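Side-chain contacts in adenylyltransferase and sulfurtransferase uba4 (Chaetomium thermophilum, PDB 6YUB), which probably activates a ubiquitin-like sulfur carrier by adenylation and passes sulfur to it, for tRNA thiolation and molybdenum cofactor synthesis: residues B[88-91]-B[92-96]; B[170-173]-B[174-178]; B[260-264]-B[265-269]; B[291-295]-B[296-300]. One frame throughout, in Å; residues are numbered along the deposited sequence.

Contact 1. Residues B[88-91]-B[92-96]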
loop_
_atom_site.group_PDB
_atom_site.type_symbol
_atom_site.label_atom_id
_atom_site.label_comp_id
_atom_site.label_asym_id
_atom_site.label_seq_id
_atom_site.Cartn_x
_atom_site.Cartn_y
_atom_site.Cartn_z
ATOM N N LEU B 88 -6.560 25.363 12.824
ATOM C CA LEU B 88 -7.491 24.269 12.608
ATOM C C LEU B 88 -7.023 23.402 11.443
ATOM O O LEU B 88 -6.600 23.908 10.399
ATOM C CB LEU B 88 -8.889 24.816 12.325
ATOM C CG LEU B 88 -9.612 25.510 13.479
ATOM C CD1 LEU B 88 -10.957 26.050 13.018
ATOM C CD2 LEU B 88 -9.791 24.559 14.647
ATOM N N LYS B 89 -7.092 22.080 11.636
ATOM C CA LYS B 89 -6.703 21.162 10.571
ATOM C C LYS B 89 -7.505 21.416 9.303
ATOM O O LYS B 89 -6.940 21.442 8.201
ATOM C CB LYS B 89 -6.885 19.718 11.038
ATOM C CG LYS B 89 -5.901 19.283 12.119
ATOM C CD LYS B 89 -5.716 17.770 12.124
ATOM C CE LYS B 89 -6.729 17.076 13.009
ATOM N NZ LYS B 89 -6.838 15.620 12.691
ATOM N N VAL B 90 -8.815 21.628 9.436
ATOM C CA VAL B 90 -9.663 21.823 8.267
ATOM C C VAL B 90 -9.195 23.024 7.453
ATOM O O VAL B 90 -9.175 22.981 6.214
ATOM C CB VAL B 90 -11.135 21.965 8.700
ATOM C CG1 VAL B 90 -11.321 23.168 9.612
ATOM C CG2 VAL B 90 -12.035 22.070 7.483
ATOM N N ASP B 91 -8.811 24.114 8.130
ATOM C CA ASP B 91 -8.363 25.306 7.420
ATOM C C ASP B 91 -6.973 25.107 6.823
ATOM O O ASP B 91 -6.702 25.561 5.706
ATOM C CB ASP B 91 -8.368 26.512 8.363
ATOM C CG ASP B 91 -9.768 26.995 8.689
ATOM O OD1 ASP B 91 -10.612 27.054 7.768
ATOM O OD2 ASP B 91 -10.031 27.316 9.867
ATOM N N SER B 92 -6.075 24.441 7.555
ATOM C CA SER B 92 -4.737 24.187 7.032
ATOM C C SER B 92 -4.784 23.249 5.832
ATOM O O SER B 92 -4.021 23.422 4.876
ATOM C CB SER B 92 -3.853 23.602 8.134
ATOM O OG SER B 92 -2.598 23.202 7.629
ATOM N N LEU B 93 -5.668 22.250 5.869
ATOM C CA LEU B 93 -5.780 21.315 4.760
ATOM C C LEU B 93 -6.361 21.989 3.526
ATOM O O LEU B 93 -5.864 21.778 2.409
ATOM C CB LEU B 93 -6.645 20.124 5.171
ATOM C CG LEU B 93 -7.030 19.150 4.061
ATOM C CD1 LEU B 93 -5.803 18.689 3.306
ATOM C CD2 LEU B 93 -7.788 17.947 4.640
ATOM N N ILE B 94 -7.413 22.794 3.706
ATOM C CA ILE B 94 -8.023 23.481 2.576
ATOM C C ILE B 94 -7.046 24.474 1.954
ATOM O O ILE B 94 -7.092 24.720 0.741
ATOM C CB ILE B 94 -9.329 24.173 3.015
ATOM C CG1 ILE B 94 -10.402 23.117 3.277
ATOM C CG2 ILE B 94 -9.783 25.184 1.967
ATOM C CD1 ILE B 94 -11.637 23.635 3.988
ATOM N N THR B 95 -6.144 25.041 2.755
ATOM C CA THR B 95 -5.131 25.930 2.196
ATOM C C THR B 95 -4.297 25.201 1.147
ATOM O O THR B 95 -3.998 25.759 0.086
ATOM C CB THR B 95 -4.229 26.482 3.302
ATOM O OG1 THR B 95 -4.991 27.322 4.174
ATOM C CG2 THR B 95 -3.079 27.283 2.701
ATOM N N HIS B 96 -3.926 23.948 1.423
ATOM C CA HIS B 96 -3.141 23.166 0.474
ATOM C C HIS B 96 -3.998 22.661 -0.680
ATOM O O HIS B 96 -3.526 22.586 -1.819
ATOM C CB HIS B 96 -2.473 21.996 1.197
ATOM C CG HIS B 96 -1.677 21.100 0.299
ATOM N ND1 HIS B 96 -0.632 21.557 -0.475
ATOM C CD2 HIS B 96 -1.773 19.770 0.057
ATOM C CE1 HIS B 96 -0.118 20.546 -1.156
ATOM N NE2 HIS B 96 -0.790 19.452 -0.847
#
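Thr95 turns OG1 back beside its own backbone N (chi1 -66°), and this carries the hydroxyl to the carbonyl of Asp91 one helical turn earlier. Thr95 OG1 donates to Asp91 O at 2.9 Å. Thr95 N donates to Asp91 O as well, at 3.0 Å. The two donors come from opposite faces of the carbonyl plane, each tilted from it by about 30°. One oxygen is thus gripped twice, and the rotation of the threonine is fixed. On another side of the helix, Val90 and Ile94 lie side by side and point the same way. Val90 CG2 stands anti to the backbone N and meets Ile94 CD1 at 3.9 Å. These two side chains also pack on Ile63 of strand 60-64 and Pro108 of strand 105-109, so they fasten the helix to the sheet. Regular helical bonds accompany them, such as Leu93 N to Lys89 O at 2.8 Å and Ile94 N to Val90 O at 3.1 Å. The carboxylate of Asp91 forms a salt bridge with Arg110, and Ser92 OG bonds to Arg84 and His80. Lys89, a predicted ATP-binding residue, forms a salt bridge through NZ with Asp65, another predicted one. The contact is the first turns of helix 89-100, with Leu88 at the N-cap position. It belongs to the Rossmann-type nucleotide-binding fold of the ThiF family.

Contact 2. Residues B[170-173]-B[174-178]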
loop_
_atom_site.group_PDB
_atom_site.type_symbol
_atom_site.label_atom_id
_atom_site.label_comp_id
_atom_site.label_asym_id
_atom_site.label_seq_id
_atom_site.Cartn_x
_atom_site.Cartn_y
_atom_site.Cartn_z
ATOM N N PRO B 170 -24.294 -0.176 -3.683
ATOM C CA PRO B 170 -25.256 0.943 -3.670
ATOM C C PRO B 170 -26.146 0.886 -2.431
ATOM O O PRO B 170 -26.490 -0.210 -1.994
ATOM C CB PRO B 170 -26.057 0.738 -4.957
ATOM C CG PRO B 170 -25.964 -0.730 -5.236
ATOM C CD PRO B 170 -24.598 -1.154 -4.747
ATOM N N PRO B 171 -26.507 2.043 -1.875
ATOM C CA PRO B 171 -27.277 2.041 -0.621
ATOM C C PRO B 171 -28.614 1.332 -0.760
ATOM O O PRO B 171 -29.270 1.401 -1.802
ATOM C CB PRO B 171 -27.454 3.535 -0.310
ATOM C CG PRO B 171 -27.274 4.224 -1.625
ATOM C CD PRO B 171 -26.256 3.411 -2.370
ATOM N N THR B 172 -29.011 0.651 0.315
ATOM C CA THR B 172 -30.293 -0.050 0.388
ATOM C C THR B 172 -31.014 0.384 1.662
ATOM O O THR B 172 -30.390 0.394 2.747
ATOM C CB THR B 172 -30.105 -1.564 0.392
ATOM O OG1 THR B 172 -29.336 -1.958 -0.749
ATOM C CG2 THR B 172 -31.457 -2.269 0.364
ATOM N N PRO B 173 -32.302 0.715 1.602
ATOM C CA PRO B 173 -33.006 1.172 2.807
ATOM C C PRO B 173 -32.898 0.182 3.963
ATOM O O PRO B 173 -32.814 -1.036 3.769
ATOM C CB PRO B 173 -34.460 1.323 2.336
ATOM C CG PRO B 173 -34.352 1.586 0.871
ATOM C CD PRO B 173 -33.149 0.804 0.394
ATOM N N GLN B 174 -32.909 0.733 5.172
ATOM C CA GLN B 174 -32.867 -0.067 6.388
ATOM C C GLN B 174 -34.011 -1.073 6.415
ATOM O O GLN B 174 -35.156 -0.742 6.097
ATOM C CB GLN B 174 -32.946 0.866 7.600
ATOM C CG GLN B 174 -32.803 0.206 8.956
ATOM C CD GLN B 174 -33.171 1.154 10.091
ATOM O OE1 GLN B 174 -34.005 2.046 9.922
ATOM N NE2 GLN B 174 -32.544 0.972 11.248
ATOM N N GLY B 175 -33.692 -2.313 6.787
ATOM C CA GLY B 175 -34.692 -3.342 6.968
ATOM C C GLY B 175 -35.001 -4.182 5.745
ATOM O O GLY B 175 -35.631 -5.240 5.885
ATOM N N VAL B 176 -34.591 -3.752 4.556
ATOM C CA VAL B 176 -34.857 -4.510 3.338
ATOM C C VAL B 176 -33.897 -5.692 3.287
ATOM O O VAL B 176 -32.676 -5.511 3.234
ATOM C CB VAL B 176 -34.714 -3.626 2.091
ATOM C CG1 VAL B 176 -34.928 -4.439 0.827
ATOM C CG2 VAL B 176 -35.698 -2.463 2.157
ATOM N N VAL B 177 -34.448 -6.906 3.310
ATOM C CA VAL B 177 -33.626 -8.111 3.322
ATOM C C VAL B 177 -34.205 -9.176 2.398
ATOM O O VAL B 177 -33.823 -10.350 2.472
ATOM C CB VAL B 177 -33.477 -8.662 4.755
ATOM C CG1 VAL B 177 -32.733 -7.671 5.636
ATOM C CG2 VAL B 177 -34.850 -8.984 5.349
ATOM N N ASN B 178 -35.127 -8.777 1.522
ATOM C CA ASN B 178 -35.675 -9.675 0.517
ATOM C C ASN B 178 -34.939 -9.572 -0.816
ATOM O O ASN B 178 -35.486 -9.971 -1.853
ATOM C CB ASN B 178 -37.170 -9.405 0.320
ATOM C CG ASN B 178 -37.447 -8.027 -0.242
ATOM O OD1 ASN B 178 -36.688 -7.085 -0.013
ATOM N ND2 ASN B 178 -38.545 -7.901 -0.978
#
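The flat Pro173-Gln174 peptide forms one side of a type II beta turn. Val176 comes back beyond the carbonyl oxygen, to one side of the peptide plane, with CG2 further out of the plane than CB. Both Val176 CB and Val176 CG2 lie 3.6 Å from Pro173 O. At the pyrrolidine ring, Pro173 CB meets Val176 CG2 at 4.0 Å. Thr172 CG2 meets Val176 CB at 3.9 Å and the branch Val176 CG1 at 4.1 Å. The two side chains cross at about a right angle. Thr172 OG1 lies beside the backbone N (chi1 -55°), which puts the methyl CG2 anti to that N and toward the valine. The turn is closed by Val176 N donating to Pro173 O at 3.3 Å, a weak but nearly straight bond. Gly175 has the positive phi favoured at its place in the turn. Arg275 adds bonds to Thr172 O, Pro173 O and Val176 O. The extended Gln174 side chain donates through NE2 to the carbonyls of Ala281 and Leu288. That places it near zinc ligand Cys282, to whose backbone Gly175 is also bonded. With the turn's own hydrogen bond weak, its shape probably owes much to the apolar contacts and to Arg275.

Contact 3. Residues B[260-264]-B[265-269]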
loop_
_atom_site.group_PDB
_atom_site.type_symbol
_atom_site.label_atom_id
_atom_site.label_comp_id
_atom_site.label_asym_id
_atom_site.label_seq_id
_atom_site.Cartn_x
_atom_site.Cartn_y
_atom_site.Cartn_z
ATOM N N SER B 260 10.842 -6.116 7.165
ATOM C CA SER B 260 10.545 -7.021 6.061
ATOM C C SER B 260 9.996 -6.215 4.896
ATOM O O SER B 260 8.950 -5.573 5.026
ATOM C CB SER B 260 9.543 -8.094 6.495
ATOM O OG SER B 260 9.386 -9.085 5.496
ATOM N N ALA B 261 10.695 -6.251 3.765
ATOM C CA ALA B 261 10.194 -5.614 2.556
ATOM C C ALA B 261 8.831 -6.186 2.179
ATOM O O ALA B 261 8.416 -7.250 2.658
ATOM C CB ALA B 261 11.184 -5.802 1.405
ATOM N N ILE B 262 8.132 -5.464 1.303
ATOM C CA ILE B 262 6.784 -5.851 0.902
ATOM C C ILE B 262 6.780 -7.308 0.465
ATOM O O ILE B 262 7.618 -7.736 -0.337
ATOM C CB ILE B 262 6.283 -4.915 -0.215
ATOM C CG1 ILE B 262 4.813 -5.187 -0.532
ATOM C CG2 ILE B 262 7.139 -5.066 -1.472
ATOM C CD1 ILE B 262 3.855 -4.533 0.441
ATOM N N GLY B 263 5.825 -8.076 0.993
ATOM C CA GLY B 263 5.737 -9.491 0.717
ATOM C C GLY B 263 4.520 -9.857 -0.106
ATOM O O GLY B 263 3.713 -9.001 -0.479
ATOM N N PRO B 264 4.366 -11.151 -0.412
ATOM C CA PRO B 264 3.220 -11.569 -1.239
ATOM C C PRO B 264 1.876 -11.431 -0.546
ATOM O O PRO B 264 0.851 -11.372 -1.237
ATOM C CB PRO B 264 3.528 -13.046 -1.560
ATOM C CG PRO B 264 5.006 -13.190 -1.340
ATOM C CD PRO B 264 5.336 -12.242 -0.213
ATOM N N TYR B 265 1.837 -11.378 0.786
ATOM C CA TYR B 265 0.572 -11.295 1.506
ATOM C C TYR B 265 0.587 -10.178 2.542
ATOM O O TYR B 265 -0.131 -10.238 3.544
ATOM C CB TYR B 265 0.234 -12.640 2.150
ATOM C CG TYR B 265 -0.115 -13.686 1.114
ATOM C CD1 TYR B 265 -1.339 -13.653 0.460
ATOM C CD2 TYR B 265 0.786 -14.685 0.768
ATOM C CE1 TYR B 265 -1.663 -14.589 -0.498
ATOM C CE2 TYR B 265 0.468 -15.632 -0.191
ATOM C CZ TYR B 265 -0.759 -15.578 -0.819
ATOM O OH TYR B 265 -1.085 -16.513 -1.776
ATOM N N SER B 266 1.397 -9.141 2.305
ATOM C CA SER B 266 1.254 -7.911 3.074
ATOM C C SER B 266 -0.115 -7.289 2.841
ATOM O O SER B 266 -0.688 -6.689 3.755
ATOM C CB SER B 266 2.362 -6.927 2.702
ATOM O OG SER B 266 3.637 -7.466 3.006
ATOM N N PHE B 267 -0.650 -7.429 1.630
ATOM C CA PHE B 267 -2.019 -7.044 1.314
ATOM C C PHE B 267 -2.906 -8.287 1.377
ATOM O O PHE B 267 -2.651 -9.266 0.672
ATOM C CB PHE B 267 -2.107 -6.411 -0.074
ATOM C CG PHE B 267 -1.551 -5.023 -0.149
ATOM C CD1 PHE B 267 -2.353 -3.929 0.128
ATOM C CD2 PHE B 267 -0.232 -4.807 -0.502
ATOM C CE1 PHE B 267 -1.849 -2.642 0.056
ATOM C CE2 PHE B 267 0.282 -3.522 -0.574
ATOM C CZ PHE B 267 -0.529 -2.441 -0.297
ATOM N N ARG B 268 -3.931 -8.246 2.221
ATOM C CA ARG B 268 -4.931 -9.305 2.295
ATOM C C ARG B 268 -6.278 -8.734 1.868
ATOM O O ARG B 268 -6.704 -7.689 2.374
ATOM C CB ARG B 268 -5.032 -9.888 3.708
ATOM C CG ARG B 268 -3.813 -10.667 4.168
ATOM C CD ARG B 268 -3.518 -11.860 3.264
ATOM N NE ARG B 268 -4.668 -12.741 3.087
ATOM C CZ ARG B 268 -5.066 -13.647 3.976
ATOM N NH1 ARG B 268 -4.419 -13.789 5.127
ATOM N NH2 ARG B 268 -6.120 -14.409 3.718
ATOM N N ALA B 269 -6.930 -9.408 0.934
ATOM C CA ALA B 269 -8.260 -9.043 0.452
ATOM C C ALA B 269 -9.238 -10.103 0.951
ATOM O O ALA B 269 -9.311 -11.203 0.396
ATOM C CB ALA B 269 -8.278 -8.939 -1.071
HETATM O O HOH W 1 0.891 -8.231 -0.694
#
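Ile262 CD1 packs tightly against Ser266 CB, at 3.6 Å, and reaches Phe267 CE2 at 3.8 Å. The methyl comes to the phenyl ring obliquely. It gets there because Ile262 carries CG1 anti to the backbone N (chi1 -173°), while chi2 bends CD1 toward the later residues. Beside this apolar spot, Gly263 N donates to Ser266 OG at 3.0 Å, with an N-H...O angle of 161°. The serine hydroxyl thus ties the two ends of the type I turn from Gly263 to Ser266. The other side is joined more loosely, and a water fills in for a direct bond. Water 1 donates to Gly263 O at 2.9 Å and accepts from Phe267 N at the same distance. It lies at the edge of the Phe267 ring, in its plane. At the turn's corner, Pro264 O sits over one face of the Tyr265 ring, 3.4 Å from Tyr265 CG, and Pro264 CB touches Tyr265 CD2. Phe267 also stacks on Tyr254 of strand 250-255 and on an aromatic side chain of the neighbouring subunit. The turn leads into strand 267-271 at the subunit interface. Between the two segments the polar links are one side-chain bond and one bound water, which joins Gly263 O to Phe267 N.

Contact 4. Residues B[291-295]-B[296-300]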
loop_
_atom_site.group_PDB
_atom_site.type_symbol
_atom_site.label_atom_id
_atom_site.label_comp_id
_atom_site.label_asym_id
_atom_site.label_seq_id
_atom_site.Cartn_x
_atom_site.Cartn_y
_atom_site.Cartn_z
ATOM N N ASP B 291 -33.750 9.667 15.528
ATOM C CA ASP B 291 -34.095 10.247 16.822
ATOM C C ASP B 291 -33.311 9.582 17.945
ATOM O O ASP B 291 -32.812 10.260 18.852
ATOM C CB ASP B 291 -35.597 10.112 17.081
ATOM C CG ASP B 291 -36.427 10.986 16.164
ATOM O OD1 ASP B 291 -35.904 12.016 15.679
ATOM O OD2 ASP B 291 -37.606 10.644 15.933
ATOM N N GLY B 292 -33.197 8.253 17.910
ATOM C CA GLY B 292 -32.458 7.562 18.951
ATOM C C GLY B 292 -31.006 7.992 19.009
ATOM O O GLY B 292 -30.470 8.280 20.083
ATOM N N ILE B 293 -30.348 8.039 17.851
ATOM C CA ILE B 293 -28.939 8.421 17.811
ATOM C C ILE B 293 -28.744 9.798 18.430
ATOM O O ILE B 293 -27.814 10.015 19.218
ATOM C CB ILE B 293 -28.410 8.369 16.364
ATOM C CG1 ILE B 293 -28.241 6.911 15.926
ATOM C CG2 ILE B 293 -27.099 9.135 16.250
ATOM C CD1 ILE B 293 -27.964 6.734 14.444
ATOM N N LYS B 294 -29.622 10.746 18.094
ATOM C CA LYS B 294 -29.527 12.084 18.670
ATOM C C LYS B 294 -29.642 12.055 20.189
ATOM O O LYS B 294 -29.005 12.862 20.877
ATOM C CB LYS B 294 -30.628 12.978 18.099
ATOM C CG LYS B 294 -30.358 13.539 16.722
ATOM C CD LYS B 294 -31.670 13.812 15.970
ATOM C CE LYS B 294 -32.674 14.593 16.810
ATOM N NZ LYS B 294 -33.964 14.792 16.077
ATOM N N SER B 295 -30.446 11.141 20.728
ATOM C CA SER B 295 -30.780 11.133 22.144
ATOM C C SER B 295 -29.885 10.217 22.967
ATOM O O SER B 295 -30.137 10.038 24.161
ATOM C CB SER B 295 -32.242 10.718 22.329
ATOM O OG SER B 295 -33.088 11.400 21.421
ATOM N N GLY B 296 -28.856 9.635 22.365
ATOM C CA GLY B 296 -27.970 8.741 23.078
ATOM C C GLY B 296 -28.359 7.282 23.058
ATOM O O GLY B 296 -27.820 6.505 23.855
ATOM N N ASN B 297 -29.277 6.882 22.185
ATOM C CA ASN B 297 -29.659 5.477 22.032
ATOM C C ASN B 297 -29.490 5.062 20.576
ATOM O O ASN B 297 -30.321 5.442 19.729
ATOM C CB ASN B 297 -31.107 5.258 22.476
ATOM C CG ASN B 297 -31.546 3.812 22.337
ATOM O OD1 ASN B 297 -30.748 2.890 22.503
ATOM N ND2 ASN B 297 -32.820 3.607 22.023
ATOM N N PRO B 298 -28.467 4.269 20.223
ATOM C CA PRO B 298 -27.492 3.641 21.123
ATOM C C PRO B 298 -26.436 4.603 21.646
ATOM O O PRO B 298 -26.377 5.757 21.227
ATOM C CB PRO B 298 -26.852 2.563 20.238
ATOM C CG PRO B 298 -26.921 3.140 18.861
ATOM C CD PRO B 298 -28.203 3.944 18.805
ATOM N N ASN B 299 -25.613 4.116 22.568
ATOM C CA ASN B 299 -24.509 4.885 23.128
ATOM C C ASN B 299 -23.209 4.402 22.500
ATOM O O ASN B 299 -22.902 3.206 22.538
ATOM C CB ASN B 299 -24.459 4.737 24.650
ATOM C CG ASN B 299 -23.729 5.885 25.319
ATOM O OD1 ASN B 299 -24.254 6.997 25.417
ATOM N ND2 ASN B 299 -22.516 5.620 25.792
ATOM N N TYR B 300 -22.453 5.328 21.917
ATOM C CA TYR B 300 -21.207 4.996 21.227
ATOM C C TYR B 300 -20.066 5.098 22.230
ATOM O O TYR B 300 -19.395 6.123 22.350
ATOM C CB TYR B 300 -21.016 5.902 20.019
ATOM C CG TYR B 300 -22.127 5.736 19.004
ATOM C CD1 TYR B 300 -22.056 4.753 18.025
ATOM C CD2 TYR B 300 -23.261 6.541 19.046
ATOM C CE1 TYR B 300 -23.072 4.586 17.107
ATOM C CE2 TYR B 300 -24.284 6.380 18.130
ATOM C CZ TYR B 300 -24.183 5.400 17.159
ATOM O OH TYR B 300 -25.198 5.231 16.244
HETATM O O HOH W 2 -26.044 8.241 20.598
#
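Gly292 O is gripped by two backbone donors, Ser295 N at 2.9 Å and Asn297 N at 2.8 Å. They approach from opposite faces of the carbonyl plane. Asn297 N stands above that plane, 43° out of it, rather than on a lone pair. A weaker bond runs from Gly296 N to Ile293 O at 3.3 Å. Together the Asn297 and Gly296 bonds make a Schellman motif that ends helix 290-294, with Gly296 as the C-prime residue at positive phi. Ser295 OG also turns back into the last turn and donates to Asp291 O at 2.8 Å. Ile293 CG1 lies beside its own backbone N (chi1 -73°) and meets Pro298 CD at 4.1 Å. Ile293 CG2 is 4.4 Å from Tyr300 CE2. Ile293 CG1 also makes a van der Waals contact with the hydroxyl oxygen Tyr300 OH, at 3.5 Å. The phenol is held by Asp143 of helix 135-148, on which Ile293 also packs. Water 2 donates to Ile293 O and to Pro298 O. Carbonyls of the last turn are thus answered by amides and a hydroxyl just past the helix, by water and, for Lys294 O, by Gln116, while Ile293 packs on Pro298 and the Tyr300 ring.

How the contacts relate
This chain is the ThiF-family, adenylyltransferase part of a longer protein that also has a rhodanese domain. All four contacts are local and follow one another along the chain without touching. Contact 1 holds a predicted ATP-binding residue; its centre is 36 Å from that of contact 2 and 31 Å from that of contact 4. Contacts 2 and 4 lie toward the zinc side, with nearest atoms about 8 Å apart. The side chain of Gln174 in contact 2 is about 8 Å from the zinc ion, that of Tyr300 in contact 4 about 12 Å. The side chain of Tyr300 is about 8 Å from that of Asn134, another predicted ATP-binding residue. Contact 3 is away from these sites, at the subunit interface.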